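Local coordinates for protein beta-agarase B (Zobellia galactanivorans, PDB 4ATF) that cleaves the beta-1,4-linkages of agarose in a random manner with retention of anomeric configuration, giving the tetramer as its main product, at residues A[169-172]-A[177-180]; A[234-239]-A[245-250]; A[164-169]-A[219-224]. The protein carries 1 engineered substitution. All blocks are in the same frame, centred on the assembly; numbering follows the deposited sequence.

Overall arrangement
Along the chain, contacts 1 and 3 begin from the same strand, 164-172, and contact 2 lies wholly within the later loop between helix 226-229 and strand 255-262. Contact 1 pairs the end of that strand with its hairpin partner 177-179 beside the bound agarose fragment; its centre lies about 15 Å from that of contact 3, where the earlier part of the strand packs against strand 218-224. His169 belongs to both. Contact 2 sits about 13 Å from contact 1, centre to centre, and touches it through Phe234 and Thr235, which pack against Val170 and Ile172. The substrate-binding strand is thus backed by the outer strand and by the folded loop.

Contact 1 (A[169-172]-A[177-180]); sequences HVFI and QDYQ. With GAL (beta-D-galactopyranose), chain E; AAL (3,6-anhydro-alpha-L-galactopyranose), chain B.
His169 and Asp178 join side chain to side chain: ND1 of His169 donates to OD1 of Asp178 over 2.7 Å, almost perfectly straight at 177°. The oxygen lies in the imidazole plane and offers its syn lone pair, although ring and carboxylate planes are turned 39° apart. Asp178 reaches the imidazole with CG anti to its own backbone N (chi1 173°), running alongside Phe171, whose CE1 comes 3.4 Å from CG of Asp178. The imidazole is also held between two groups, CB of Gln180 making a CH-pi contact over one face, 3.7 Å from the ring centroid, while O2 of the galactose sits over the centre of the opposite face. Phe171 in turn presents a face to O3 of the anhydrogalactose, 3.6 Å from CZ of Phe171, and makes a cation-pi contact with Arg173, which itself bonds to that sugar. His169, Phe171 and Asp178 lie on the antiparallel hairpin of strands 164-172 and 177-179, with Gln180 just beyond its second strand, lining the agarose-binding cleft of this GH16 enzyme; His169, Asp178 and Gln180 are substrate-binding residues. Across the hairpin, Val170 and Tyr179 exchange N-H to O bonds in both directions, Tyr179 N lying 3.0 Å from Val170 O; Ile172 and Gln177 do the same, with Gln177 N 2.9 Å from Ile172 O. The backbones of His169 and Phe171 turn instead to Glu138 and Thr136. Away from the sugars, CG2 of Val170 meets CD2 of Tyr179 at 4.0 Å, and the Tyr179 hydroxyl is satisfied by the carbonyl of Ile228.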
# COMPACT_ATOMS: atom_id res chain seq x y z
N HIS A 169 6.11 -2.69 8.62
CA HIS A 169 7.03 -3.84 8.74
C HIS A 169 8.42 -3.32 8.97
O HIS A 169 8.76 -2.28 8.43
CB HIS A 169 7.07 -4.71 7.44
CG HIS A 169 5.79 -5.39 7.10
ND1 HIS A 169 5.64 -6.75 7.18
CD2 HIS A 169 4.60 -4.91 6.62
CE1 HIS A 169 4.40 -7.09 6.82
NE2 HIS A 169 3.75 -5.99 6.48
N VAL A 170 9.23 -4.07 9.70
CA VAL A 170 10.67 -3.86 9.70
C VAL A 170 11.27 -5.18 9.31
O VAL A 170 10.72 -6.25 9.69
CB VAL A 170 11.21 -3.25 11.02
CG1 VAL A 170 10.73 -1.78 11.18
CG2 VAL A 170 10.83 -4.08 12.22
N PHE A 171 12.34 -5.16 8.51
CA PHE A 171 12.93 -6.45 8.00
C PHE A 171 14.40 -6.57 8.34
O PHE A 171 15.08 -5.54 8.49
CB PHE A 171 12.86 -6.55 6.46
CG PHE A 171 11.47 -6.43 5.90
CD1 PHE A 171 10.64 -7.56 5.77
CD2 PHE A 171 10.99 -5.18 5.52
CE1 PHE A 171 9.29 -7.41 5.29
CE2 PHE A 171 9.69 -4.99 5.00
CZ PHE A 171 8.83 -6.11 4.89
N ILE A 172 14.89 -7.81 8.44
CA ILE A 172 16.31 -8.06 8.33
C ILE A 172 16.40 -8.75 6.96
O ILE A 172 15.57 -9.66 6.69
CB ILE A 172 16.85 -8.96 9.49
CG1 ILE A 172 16.70 -8.26 10.85
CG2 ILE A 172 18.33 -9.46 9.17
CD1 ILE A 172 16.87 -9.23 12.05
N GLN A 177 13.93 -11.87 7.51
CA GLN A 177 13.00 -11.99 8.62
C GLN A 177 12.10 -10.78 8.56
O GLN A 177 12.57 -9.70 8.19
CB GLN A 177 13.77 -11.95 9.96
CG GLN A 177 14.59 -13.20 10.34
CD GLN A 177 14.95 -13.14 11.82
OE1 GLN A 177 16.01 -12.66 12.17
NE2 GLN A 177 14.02 -13.55 12.69
N ASP A 178 10.84 -10.94 8.98
CA ASP A 178 9.82 -9.89 8.78
C ASP A 178 9.06 -9.74 10.07
O ASP A 178 8.50 -10.74 10.56
CB ASP A 178 8.90 -10.39 7.65
CG ASP A 178 7.71 -9.53 7.40
OD1 ASP A 178 7.53 -8.45 8.04
OD2 ASP A 178 6.91 -9.95 6.56
N TYR A 179 9.04 -8.53 10.65
CA TYR A 179 8.11 -8.22 11.75
C TYR A 179 7.00 -7.25 11.33
O TYR A 179 7.28 -6.21 10.69
CB TYR A 179 8.90 -7.54 12.90
CG TYR A 179 7.92 -6.95 13.93
CD1 TYR A 179 7.30 -7.79 14.91
CD2 TYR A 179 7.54 -5.56 13.85
CE1 TYR A 179 6.34 -7.26 15.85
CE2 TYR A 179 6.60 -5.01 14.78
CZ TYR A 179 6.02 -5.85 15.78
OH TYR A 179 5.11 -5.27 16.65
N GLN A 180 5.74 -7.52 11.71
CA GLN A 180 4.68 -6.48 11.68
C GLN A 180 3.81 -6.71 12.94
O GLN A 180 3.78 -7.85 13.48
CB GLN A 180 3.80 -6.57 10.38
CG GLN A 180 3.06 -7.94 10.25
CD GLN A 180 1.96 -7.94 9.19
OE1 GLN A 180 1.68 -8.99 8.56
NE2 GLN A 180 1.31 -6.80 9.00
C1 GAL E . 3.31 -5.37 2.76
C2 GAL E . 4.45 -6.33 2.44
C3 GAL E . 5.28 -6.01 1.19
C4 GAL E . 4.27 -5.89 0.03
C5 GAL E . 3.14 -4.90 0.43
C6 GAL E . 2.14 -4.61 -0.71
O2 GAL E . 5.31 -6.23 3.54
O3 GAL E . 6.16 -7.13 1.04
O4 GAL E . 3.72 -7.16 -0.18
O5 GAL E . 2.45 -5.22 1.64
O6 GAL E . 1.25 -3.64 -0.16
C1 AAL B . 7.57 -6.82 1.16
C2 AAL B . 8.34 -8.17 1.18
C3 AAL B . 9.84 -7.87 0.81
C4 AAL B . 10.07 -7.13 -0.45
C5 AAL B . 9.37 -5.82 -0.17
C6 AAL B . 10.06 -5.49 1.18
O2 AAL B . 7.77 -9.06 0.22
O3 AAL B . 10.35 -6.82 1.72
O4 AAL B . 11.37 -6.92 -0.91
O5 AAL B . 7.93 -5.94 0.01

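Contact 2 (A[234-239]-A[245-250]); sequences FTNTTD and IDTRTG
Asn236 ties the two segments together with both ends of its amide: OD1 accepts from the backbone N of Thr247 at 3.0 Å, and ND2 donates to the carbonyl O of Ile245. The same ND2 also bonds to Asp239 O, which lies in the amide plane at a nearly straight 173°. Replacing Asn236 with an alanine is likely to leave the N-H of Thr247 without its acceptor and to remove the tie between Ile245 O and Asp239 O, letting the turn between them drift. The tight, buried part comprises this asparagine and Thr235. The carbonyl O of Thr235 takes the N-H of Thr249 from above the carbonyl plane, and its OG1 takes that of Gly250 at 3.1 Å; this hydroxyl is also bonded to Asp230. At the margin, toward solvent, Thr237 N donates to Thr247 O, and the methyls CG2 of Thr237 and CG2 of Thr249 press together at 3.4 Å, closer than usual for carbons. The outer side is looser. Thr238 reaches Thr247 OG1 through a weak bond from its backbone N, and a water joins the two hydroxyls, 2.6 Å from OG1 of Thr247, while CD1 of Ile245 only brushes Asp239. Behind the contact, Asp246 OD1 accepts from Arg248 N, closing an Asx turn, and the carboxylate is gripped side-on by NE and NH2 of Arg248, with NH2 3.0 Å from Asp246 OD2, while NH1 of Arg248 bonds to the carbonyl O of Asp230. Neither segment is regular helix or strand; a single backbone bridge, Asn236 with Arg248, is the sole beta-type pairing across them. Polar side chains therefore do much of the work of repeating sheet bonds, and this loop's shape rests on individual amide and hydroxyl groups.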
# COMPACT_ATOMS: atom_id res chain seq x y z
N PHE A 234 14.80 -5.26 15.28
CA PHE A 234 15.30 -5.47 13.88
C PHE A 234 15.92 -4.18 13.36
O PHE A 234 16.68 -4.19 12.38
CB PHE A 234 14.19 -5.84 12.91
CG PHE A 234 13.76 -7.27 13.00
CD1 PHE A 234 14.31 -8.16 13.99
CD2 PHE A 234 12.84 -7.76 12.07
CE1 PHE A 234 13.88 -9.54 14.04
CE2 PHE A 234 12.43 -9.18 12.12
CZ PHE A 234 12.92 -10.01 13.08
N THR A 235 15.59 -3.06 14.01
CA THR A 235 16.19 -1.79 13.59
C THR A 235 17.46 -1.38 14.33
O THR A 235 17.89 -0.23 14.18
CB THR A 235 15.14 -0.62 13.58
OG1 THR A 235 14.79 -0.21 14.92
CG2 THR A 235 13.87 -0.99 12.72
N ASN A 236 18.05 -2.27 15.14
CA ASN A 236 19.33 -1.94 15.80
C ASN A 236 20.34 -1.53 14.67
O ASN A 236 20.41 -2.24 13.60
CB ASN A 236 19.96 -3.17 16.49
CG ASN A 236 19.52 -3.35 17.94
OD1 ASN A 236 18.92 -2.46 18.53
ND2 ASN A 236 19.90 -4.47 18.54
N THR A 237 21.14 -0.49 14.89
CA THR A 237 22.22 -0.19 13.94
C THR A 237 23.38 -1.24 14.10
O THR A 237 24.07 -1.55 13.14
CB THR A 237 22.76 1.25 14.10
OG1 THR A 237 23.24 1.41 15.42
CG2 THR A 237 21.69 2.34 13.94
N THR A 238 23.62 -1.74 15.30
CA THR A 238 24.62 -2.80 15.52
C THR A 238 23.83 -4.07 15.96
O THR A 238 23.04 -4.04 16.93
CB THR A 238 25.70 -2.42 16.58
OG1 THR A 238 25.10 -2.37 17.86
CG2 THR A 238 26.33 -1.08 16.32
N ASP A 239 24.01 -5.15 15.20
CA ASP A 239 23.44 -6.47 15.60
C ASP A 239 21.89 -6.52 15.62
O ASP A 239 21.28 -6.70 16.69
CB ASP A 239 24.02 -6.88 16.96
CG ASP A 239 24.01 -8.42 17.20
OD1 ASP A 239 23.56 -9.23 16.32
OD2 ASP A 239 24.45 -8.79 18.31
N ILE A 245 20.78 -5.46 23.38
CA ILE A 245 21.41 -4.17 23.13
C ILE A 245 20.45 -3.30 22.34
O ILE A 245 19.72 -3.82 21.49
CB ILE A 245 22.84 -4.31 22.47
CG1 ILE A 245 22.84 -5.31 21.28
CG2 ILE A 245 23.96 -4.70 23.56
CD1 ILE A 245 24.25 -5.74 20.88
N ASP A 246 20.40 -1.99 22.67
CA ASP A 246 19.41 -1.13 22.06
C ASP A 246 20.07 0.02 21.31
O ASP A 246 20.48 1.03 21.91
CB ASP A 246 18.41 -0.59 23.11
CG ASP A 246 17.15 0.04 22.48
OD1 ASP A 246 17.06 0.20 21.24
OD2 ASP A 246 16.22 0.39 23.26
N THR A 247 20.15 -0.12 19.99
CA THR A 247 20.55 0.98 19.10
C THR A 247 19.45 1.09 18.04
O THR A 247 19.74 1.42 16.86
CB THR A 247 21.95 0.67 18.44
OG1 THR A 247 21.90 -0.68 17.94
CG2 THR A 247 23.14 0.86 19.46
N ARG A 248 18.19 0.79 18.43
CA ARG A 248 17.08 0.80 17.46
C ARG A 248 16.88 2.16 16.81
O ARG A 248 16.90 3.21 17.52
CB ARG A 248 15.76 0.42 18.14
CG ARG A 248 15.67 -1.09 18.45
CD ARG A 248 14.35 -1.42 19.11
NE ARG A 248 14.40 -1.03 20.50
CZ ARG A 248 13.47 -1.34 21.41
NH1 ARG A 248 12.39 -2.06 21.05
NH2 ARG A 248 13.62 -0.92 22.67
N THR A 249 16.69 2.19 15.50
CA THR A 249 16.43 3.47 14.81
C THR A 249 14.91 3.82 14.74
O THR A 249 14.50 4.99 14.56
CB THR A 249 16.97 3.44 13.34
OG1 THR A 249 16.22 2.46 12.59
CG2 THR A 249 18.47 3.10 13.32
N GLY A 250 14.07 2.81 14.82
CA GLY A 250 12.63 3.00 14.52
C GLY A 250 12.44 3.17 13.01
O GLY A 250 13.37 2.87 12.21
O HOH W 1 22.66 -2.59 19.55

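Contact 3 (A[164-169]-A[219-224]); sequences VHISHH and LVRTVS. With GAL (beta-D-galactopyranose), chain E.
Ile166 pushes CD1 into the other strand, where the methyl touches both CB and CD of Arg221 at 3.7 Å and CG2 of Val220 at 4.0 Å. Its CG1 sits between the backbone N and the carbonyl carbon (chi1 38°), turning the branch across the extended arginine chain, which it meets at a slant. The second touch is lighter: in one of the two modelled conformers of His168, its CE1 approaches CG1 of Val223 at 4.1 Å. A water supplies the polar link, donating to the carbonyl O of Ile166 and accepting from Arg221 NH2, each at 2.8 Å, and it lies at the edge of the guanidinium, in its plane. Farther out, Arg221 is steadied by a salt bridge from NH1 to Asp183, and NE2 of His168 is bonded to the carbonyl of Ile229. Val223 and Arg221 also rest on helix 226-229, while Tyr213 of the neighbouring strand touches Ile166 and bonds through its hydroxyl to Ser167 O. Val220 and Arg221 both face that tyrosine in a classic beta bulge, consistent with both side chains setting out toward 164-169. Where they touch, residues 166-168 and 220-223 run nearly the same way, 16° apart, but meet through side chains, with 8.3 Å between CA of Ile166 and CA of Arg221; such face-to-face layering belongs to the beta-sandwich (jelly-roll) fold of GH16 enzymes, here behind the strand that carries His165 and His169 into the agarose cleft.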
# COMPACT_ATOMS: atom_id res chain seq x y z
N VAL A 164 -9.71 -3.53 6.02
CA VAL A 164 -8.47 -3.01 5.42
C VAL A 164 -7.33 -3.21 6.41
O VAL A 164 -7.51 -3.00 7.61
CB VAL A 164 -8.56 -1.54 4.96
CG1 VAL A 164 -9.56 -1.38 3.87
CG2 VAL A 164 -8.78 -0.59 6.14
N HIS A 165 -6.19 -3.68 5.89
CA HIS A 165 -5.06 -4.03 6.73
C HIS A 165 -4.20 -2.78 6.88
O HIS A 165 -3.77 -2.24 5.90
CB HIS A 165 -4.27 -5.10 6.05
CG HIS A 165 -3.17 -5.65 6.90
ND1 HIS A 165 -1.94 -5.96 6.39
CD2 HIS A 165 -3.13 -5.90 8.23
CE1 HIS A 165 -1.17 -6.41 7.38
NE2 HIS A 165 -1.88 -6.40 8.50
N ILE A 166 -4.02 -2.30 8.09
CA ILE A 166 -3.26 -1.08 8.31
C ILE A 166 -2.07 -1.40 9.17
O ILE A 166 -2.22 -1.57 10.35
CB ILE A 166 -4.15 0.11 8.92
CG1 ILE A 166 -5.16 -0.44 9.95
CG2 ILE A 166 -4.91 0.82 7.76
CD1 ILE A 166 -5.94 0.68 10.69
N SER A 167 -0.88 -1.41 8.59
CA SER A 167 0.25 -1.99 9.31
C SER A 167 1.57 -1.33 8.87
O SER A 167 1.57 -0.32 8.14
CB SER A 167 0.25 -3.52 9.02
OG SER A 167 1.04 -4.22 9.98
N HIS A 168 2.68 -1.89 9.37
CA HIS A 168 4.03 -1.45 9.05
C HIS A 168 4.92 -2.68 9.23
O HIS A 168 4.52 -3.65 9.94
CB HIS A 168 4.45 -0.27 9.98
CG HIS A 168 4.92 -0.72 11.33
ND1 HIS A 168 4.04 -0.98 12.37
CD2 HIS A 168 6.16 -0.99 11.81
CE1 HIS A 168 4.73 -1.37 13.43
NE2 HIS A 168 6.01 -1.38 13.12
N HIS A 169 6.11 -2.69 8.62
CA HIS A 169 7.03 -3.84 8.74
C HIS A 169 8.42 -3.32 8.97
O HIS A 169 8.76 -2.28 8.43
CB HIS A 169 7.07 -4.71 7.44
CG HIS A 169 5.79 -5.39 7.10
ND1 HIS A 169 5.64 -6.75 7.18
CD2 HIS A 169 4.60 -4.91 6.62
CE1 HIS A 169 4.40 -7.09 6.82
NE2 HIS A 169 3.75 -5.99 6.48
N LEU A 219 -9.47 9.38 12.70
CA LEU A 219 -8.38 8.60 13.24
C LEU A 219 -8.88 7.22 13.58
O LEU A 219 -9.74 7.11 14.47
CB LEU A 219 -7.95 9.19 14.59
CG LEU A 219 -6.51 9.08 15.13
CD1 LEU A 219 -6.56 8.90 16.69
CD2 LEU A 219 -5.54 8.19 14.45
N VAL A 220 -8.38 6.18 12.95
CA VAL A 220 -8.94 4.85 13.24
C VAL A 220 -7.98 3.96 14.09
O VAL A 220 -8.44 3.00 14.72
CB VAL A 220 -9.38 4.11 11.95
CG1 VAL A 220 -10.54 4.94 11.18
CG2 VAL A 220 -8.21 3.93 11.03
N ARG A 221 -6.68 4.27 14.09
CA ARG A 221 -5.68 3.50 14.83
C ARG A 221 -4.43 4.31 15.09
O ARG A 221 -3.97 5.05 14.19
CB ARG A 221 -5.33 2.24 14.02
CG ARG A 221 -4.20 1.39 14.58
CD ARG A 221 -4.20 0.04 13.90
NE ARG A 221 -3.02 -0.76 14.18
CZ ARG A 221 -2.94 -1.72 15.13
NH1 ARG A 221 -3.89 -1.89 16.05
NH2 ARG A 221 -1.85 -2.47 15.20
N THR A 222 -3.86 4.19 16.30
CA THR A 222 -2.57 4.82 16.60
C THR A 222 -1.56 3.68 16.94
O THR A 222 -1.88 2.79 17.72
CB THR A 222 -2.68 5.78 17.81
OG1 THR A 222 -3.56 6.85 17.46
CG2 THR A 222 -1.25 6.40 18.19
N VAL A 223 -0.37 3.73 16.37
CA VAL A 223 0.63 2.70 16.63
C VAL A 223 1.82 3.49 17.11
O VAL A 223 2.43 4.27 16.35
CB VAL A 223 0.97 1.83 15.40
CG1 VAL A 223 2.15 0.88 15.70
CG2 VAL A 223 -0.25 0.99 15.03
N SER A 224 2.13 3.35 18.40
CA SER A 224 3.06 4.31 19.00
C SER A 224 3.92 3.61 20.01
O SER A 224 3.40 2.83 20.81
CB SER A 224 2.24 5.44 19.69
OG SER A 224 3.09 6.40 20.23
C1 GAL E . 3.31 -5.37 2.76
C2 GAL E . 4.45 -6.33 2.44
C3 GAL E . 5.28 -6.01 1.19
C4 GAL E . 4.27 -5.89 0.03
C5 GAL E . 3.14 -4.90 0.43
C6 GAL E . 2.14 -4.61 -0.71
O2 GAL E . 5.31 -6.23 3.54
O3 GAL E . 6.16 -7.13 1.04
O4 GAL E . 3.72 -7.16 -0.18
O5 GAL E . 2.45 -5.22 1.64
O6 GAL E . 1.25 -3.64 -0.16
O HOH W 2 -0.73 -1.77 12.77